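Local coordinates for histidine triad protein (Plasmodium falciparum 3D7, PDB 5CS2) that probably hydrolyses diadenosine triphosphate to AMP and ADP and is bound by the antimalarial natural product cyclomarin A, at residues K6-L9 against E10-W14; Y28-D31 against K32-F36. All coordinates share one frame; numbering follows the deposited sequence.

In the fold
The two contacts follow one another along the chain, contact 1 closing before contact 2 opens, with centres about 21 Å apart and nearest atoms about 6 Å apart. Contact 1 ends the N-terminal helix 4-11, beside helix 72-93 and the second subunit. Contact 2 turns the chain from strand 28-29, in a two-stranded sheet, into strand 35-38, an outermost strand of the five-stranded antiparallel sheet. Strand 35-38 also receives L9 and W14 of contact 1, and the C-terminal helix 181-199 touches both contacts. Contact 1 lies away from the predicted substrate and active-site residues, whereas the I30 side chain lies about 8 Å from those of N47 and V112, which are predicted to bind substrate.

Contact 1: residues K6-L9 against E10-W14; sequences KNIL and EKLEW
The amide of L12 donates to the carbonyl of I8 over 2.8 Å (N to O), one of three i to i+4 backbone bonds along the last part of the helix; E10 to K6 and K11 to N7 are the others. Here the chain leaves the helix through a Schellman motif. With E13 at positive phi (61°), W14 N reaches back to L9 O at 3.0 Å, while E13 N bonds to E10 O at the same distance.

This reversal brings W14 alongside L9, their side chains pointing the same way. The indole swings onto the leucine because its CG stands anti to the backbone N (chi1 179°), and L9 CD2 settles 3.6 Å above the indole plane of W14, offset toward the rim. L9 CD1 reaches the six-membered ring at W14 CE3, 3.9 Å away. From the neighbouring position on the helix, I8 runs side by side with L12, with I8 CG2 at 3.6 Å from L12 CD1.

K6 and E10 are exposed. E10 lies back along the preceding turn, its CG 3.2 Å from K6 O, and its carboxylate then meets the lysine chain at an angle. The K6 NZ to E10 OE2 salt bridge is long at 3.6 Å, and the charged tip is no nearer to that oxygen than the CE methylene behind it, so the attraction is probably modest.

I8 and L9 pack on F84 of helix 72-93, and I72 of the second subunit rests against N7, I8 and K11. On the aromatic flank, L9 and W14 both touch I37 of strand 35-38 and F199 of the C-terminal helix 181-199, where W14 also meets I195 and N196.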
loop_
_atom_site.group_PDB
_atom_site.type_symbol
_atom_site.label_atom_id
_atom_site.label_comp_id
_atom_site.label_asym_id
_atom_site.label_seq_id
_atom_site.Cartn_x
_atom_site.Cartn_y
_atom_site.Cartn_z
ATOM N N LYS A 6 2.452 -12.421 14.900
ATOM C CA LYS A 6 2.339 -12.130 16.319
ATOM C C LYS A 6 3.214 -10.907 16.568
ATOM O O LYS A 6 2.811 -10.009 17.305
ATOM C CB LYS A 6 2.831 -13.349 17.139
ATOM C CG LYS A 6 2.716 -13.183 18.655
ATOM C CD LYS A 6 3.390 -14.345 19.394
ATOM C CE LYS A 6 3.983 -13.958 20.734
ATOM N NZ LYS A 6 2.945 -13.725 21.775
ATOM N N ASN A 7 4.390 -10.838 15.901
ATOM C CA ASN A 7 5.315 -9.718 16.049
ATOM C C ASN A 7 4.692 -8.435 15.473
ATOM O O ASN A 7 4.841 -7.361 16.056
ATOM C CB ASN A 7 6.653 -10.020 15.372
ATOM C CG ASN A 7 7.758 -9.078 15.791
ATOM O OD1 ASN A 7 7.674 -8.381 16.808
ATOM N ND2 ASN A 7 8.839 -9.058 15.035
ATOM N N ILE A 8 3.938 -8.559 14.367
ATOM C CA ILE A 8 3.274 -7.390 13.783
ATOM C C ILE A 8 2.212 -6.881 14.787
ATOM O O ILE A 8 2.157 -5.686 15.065
ATOM C CB ILE A 8 2.651 -7.760 12.419
ATOM C CG1 ILE A 8 3.745 -7.822 11.324
ATOM C CG2 ILE A 8 1.468 -6.804 12.014
ATOM C CD1 ILE A 8 3.217 -8.205 9.894
ATOM N N LEU A 9 1.411 -7.806 15.352
ATOM C CA LEU A 9 0.362 -7.459 16.322
ATOM C C LEU A 9 0.921 -6.756 17.544
ATOM O O LEU A 9 0.327 -5.792 18.029
ATOM C CB LEU A 9 -0.488 -8.688 16.686
ATOM C CG LEU A 9 -1.393 -9.236 15.590
ATOM C CD1 LEU A 9 -2.002 -10.523 16.035
ATOM C CD2 LEU A 9 -2.561 -8.262 15.255
ATOM N N GLU A 10 2.125 -7.163 17.980
ATOM C CA GLU A 10 2.798 -6.503 19.095
ATOM C C GLU A 10 3.138 -5.069 18.685
ATOM O O GLU A 10 2.860 -4.138 19.442
ATOM C CB GLU A 10 4.060 -7.287 19.508
ATOM C CG GLU A 10 3.740 -8.676 20.067
ATOM C CD GLU A 10 4.858 -9.711 20.154
ATOM O OE1 GLU A 10 5.864 -9.587 19.416
ATOM O OE2 GLU A 10 4.702 -10.677 20.937
ATOM N N LYS A 11 3.644 -4.880 17.442
ATOM C CA LYS A 11 3.977 -3.550 16.922
ATOM C C LYS A 11 2.735 -2.677 16.767
ATOM O O LYS A 11 2.827 -1.451 16.918
ATOM C CB LYS A 11 4.746 -3.652 15.594
ATOM C CG LYS A 11 6.127 -4.268 15.777
ATOM C CD LYS A 11 6.906 -4.403 14.482
ATOM C CE LYS A 11 8.258 -5.049 14.713
ATOM N NZ LYS A 11 9.171 -4.194 15.526
ATOM N N LEU A 12 1.577 -3.309 16.455
ATOM C CA LEU A 12 0.300 -2.607 16.294
ATOM C C LEU A 12 -0.355 -2.348 17.653
ATOM O O LEU A 12 -1.429 -1.728 17.713
ATOM C CB LEU A 12 -0.669 -3.420 15.389
ATOM C CG LEU A 12 -0.299 -3.623 13.909
ATOM C CD1 LEU A 12 -1.184 -4.633 13.268
ATOM C CD2 LEU A 12 -0.394 -2.329 13.145
ATOM N N GLU A 13 0.246 -2.874 18.745
ATOM C CA GLU A 13 -0.254 -2.754 20.119
ATOM C C GLU A 13 -1.645 -3.388 20.254
ATOM O O GLU A 13 -2.478 -2.937 21.042
ATOM C CB GLU A 13 -0.181 -1.295 20.630
ATOM C CG GLU A 13 1.236 -0.743 20.656
ATOM C CD GLU A 13 1.527 0.431 21.574
ATOM O OE1 GLU A 13 0.629 0.841 22.345
ATOM O OE2 GLU A 13 2.666 0.949 21.511
ATOM N N TRP A 14 -1.885 -4.459 19.490
ATOM C CA TRP A 14 -3.161 -5.153 19.528
ATOM C C TRP A 14 -3.278 -6.109 20.720
ATOM O O TRP A 14 -2.294 -6.702 21.174
ATOM C CB TRP A 14 -3.392 -5.925 18.223
ATOM C CG TRP A 14 -4.671 -6.709 18.166
ATOM C CD1 TRP A 14 -5.891 -6.263 17.744
ATOM C CD2 TRP A 14 -4.852 -8.082 18.548
ATOM N NE1 TRP A 14 -6.826 -7.260 17.865
ATOM C CE2 TRP A 14 -6.216 -8.392 18.351
ATOM C CE3 TRP A 14 -4.003 -9.064 19.096
ATOM C CZ2 TRP A 14 -6.742 -9.668 18.611
ATOM C CZ3 TRP A 14 -4.530 -10.324 19.365
ATOM C CH2 TRP A 14 -5.875 -10.623 19.094
#

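Contact 2: residues Y28-D31 against K32-F36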
loop_
_atom_site.group_PDB
_atom_site.type_symbol
_atom_site.label_atom_id
_atom_site.label_comp_id
_atom_site.label_asym_id
_atom_site.label_seq_id
_atom_site.Cartn_x
_atom_site.Cartn_y
_atom_site.Cartn_z
ATOM N N TYR A 28 -18.630 10.191 7.957
ATOM C CA TYR A 28 -19.432 9.031 8.360
ATOM C C TYR A 28 -18.955 8.402 9.655
ATOM O O TYR A 28 -17.883 8.731 10.171
ATOM C CB TYR A 28 -19.519 7.987 7.241
ATOM C CG TYR A 28 -20.023 8.562 5.937
ATOM C CD1 TYR A 28 -21.351 8.942 5.789
ATOM C CD2 TYR A 28 -19.153 8.797 4.872
ATOM C CE1 TYR A 28 -21.820 9.492 4.601
ATOM C CE2 TYR A 28 -19.617 9.316 3.663
ATOM C CZ TYR A 28 -20.952 9.671 3.538
ATOM O OH TYR A 28 -21.438 10.218 2.379
ATOM N N GLU A 29 -19.823 7.591 10.244
ATOM C CA GLU A 29 -19.459 6.902 11.472
ATOM C C GLU A 29 -19.679 5.422 11.178
ATOM O O GLU A 29 -20.670 5.060 10.556
ATOM C CB GLU A 29 -20.310 7.402 12.649
ATOM C CG GLU A 29 -19.816 6.847 13.975
ATOM C CD GLU A 29 -20.559 7.298 15.219
ATOM O OE1 GLU A 29 -20.998 8.474 15.283
ATOM O OE2 GLU A 29 -20.645 6.477 16.163
ATOM N N ILE A 30 -18.686 4.583 11.516
ATOM C CA ILE A 30 -18.792 3.151 11.258
ATOM C C ILE A 30 -19.323 2.491 12.527
ATOM O O ILE A 30 -18.820 2.781 13.614
ATOM C CB ILE A 30 -17.395 2.559 10.851
ATOM C CG1 ILE A 30 -16.795 3.300 9.598
ATOM C CG2 ILE A 30 -17.486 1.035 10.614
ATOM C CD1 ILE A 30 -17.701 3.299 8.345
ATOM N N ASP A 31 -20.320 1.621 12.368
ATOM C CA ASP A 31 -20.923 0.841 13.469
ATOM C C ASP A 31 -19.836 -0.091 14.027
ATOM O O ASP A 31 -19.117 -0.753 13.259
ATOM C CB ASP A 31 -22.093 0.003 12.916
ATOM C CG ASP A 31 -23.027 -0.523 13.988
ATOM O OD1 ASP A 31 -22.569 -1.320 14.837
ATOM O OD2 ASP A 31 -24.221 -0.149 13.968
ATOM N N LYS A 32 -19.712 -0.139 15.355
ATOM C CA LYS A 32 -18.733 -1.010 16.037
ATOM C C LYS A 32 -18.868 -2.484 15.646
ATOM O O LYS A 32 -17.853 -3.203 15.674
ATOM C CB LYS A 32 -18.823 -0.835 17.567
ATOM C CG LYS A 32 -20.156 -1.291 18.159
ATOM C CD LYS A 32 -20.242 -0.959 19.651
ATOM C CE LYS A 32 -21.615 -1.269 20.193
ATOM N NZ LYS A 32 -21.792 -0.737 21.571
ATOM N N ARG A 33 -20.094 -2.938 15.274
ATOM C CA ARG A 33 -20.379 -4.302 14.823
ATOM C C ARG A 33 -19.697 -4.638 13.494
ATOM O O ARG A 33 -19.586 -5.810 13.143
ATOM C CB ARG A 33 -21.903 -4.557 14.700
ATOM C CG ARG A 33 -22.596 -4.699 16.055
ATOM C CD ARG A 33 -24.111 -4.770 15.896
ATOM N NE ARG A 33 -24.634 -3.466 15.489
ATOM C CZ ARG A 33 -25.899 -3.211 15.179
ATOM N NH1 ARG A 33 -26.811 -4.179 15.218
ATOM N NH2 ARG A 33 -26.263 -1.989 14.819
ATOM N N GLU A 34 -19.296 -3.601 12.726
ATOM C CA GLU A 34 -18.682 -3.828 11.408
ATOM C C GLU A 34 -17.154 -3.826 11.440
ATOM O O GLU A 34 -16.527 -4.106 10.417
ATOM C CB GLU A 34 -19.173 -2.739 10.430
ATOM C CG GLU A 34 -20.690 -2.652 10.336
ATOM C CD GLU A 34 -21.223 -1.437 9.592
ATOM O OE1 GLU A 34 -20.436 -0.504 9.304
ATOM O OE2 GLU A 34 -22.442 -1.410 9.313
ATOM N N VAL A 35 -16.580 -3.523 12.580
ATOM C CA VAL A 35 -15.140 -3.386 12.800
ATOM C C VAL A 35 -14.588 -4.730 13.280
ATOM O O VAL A 35 -15.089 -5.277 14.249
ATOM C CB VAL A 35 -14.821 -2.252 13.802
ATOM C CG1 VAL A 35 -13.328 -2.175 14.111
ATOM C CG2 VAL A 35 -15.350 -0.903 13.289
ATOM N N PHE A 36 -13.564 -5.228 12.629
ATOM C CA PHE A 36 -12.977 -6.521 13.044
ATOM C C PHE A 36 -11.629 -6.365 13.763
ATOM O O PHE A 36 -11.145 -7.331 14.356
ATOM C CB PHE A 36 -12.896 -7.475 11.859
ATOM C CG PHE A 36 -12.267 -6.871 10.623
ATOM C CD1 PHE A 36 -10.884 -6.695 10.538
ATOM C CD2 PHE A 36 -13.052 -6.494 9.538
ATOM C CE1 PHE A 36 -10.302 -6.110 9.398
ATOM C CE2 PHE A 36 -12.465 -5.962 8.380
ATOM C CZ PHE A 36 -11.099 -5.753 8.326
HETATM O O HOH W 1 -21.746 1.868 9.546
#
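D31 and R33 form an Asx turn that opens a single turn of 3-10 helix, residues 32-34, as the chain of the HIT fold enters strand 35-38. D31 OD1 is gripped twice by R33. R33 N comes in on the anti lone pair of D31 OD1 at 3.0 Å, and R33 NE, likewise at 3.0 Å, meets the syn side of the same oxygen well out of the carboxylate plane.

The second carboxylate oxygen completes the salt bridge, D31 OD2 taking R33 NH2 at 2.9 Å. The arginine therefore holds the aspartate side-on through NE and one terminal nitrogen, but the two flat groups are turned 46° against each other rather than lying coplanar. Two torsions set this up: with CG anti to the backbone N (chi1 -163°) the D31 carboxylate lies beside its own carbonyl carbon and faces R33 N, while a bend at chi3 of R33 (-71°) folds the guanidinium back to it. Three bonds from one residue should hold the carboxylate against rotation, and the arginine's positive charge probably stabilises its ionised form.

E34 N donates to D31 O at 2.9 Å, closing the 3-10 turn. The glutamate chain runs extended past D31 CB and crosses I30 at about a right angle, E34 OE1 lying 3.6 Å from I30 CG2. I30 CG2 also meets V35 CG2 at 3.9 Å, where the chain passes into the sheet.

Helix 181-199 borders the turn: I181 touches D31 and E34, and E185 touches R33. A water ties E34 back to the start of the turn, donating to OE1 of E34 at 2.7 Å and accepting from the backbone N of D31 at 3.2 Å.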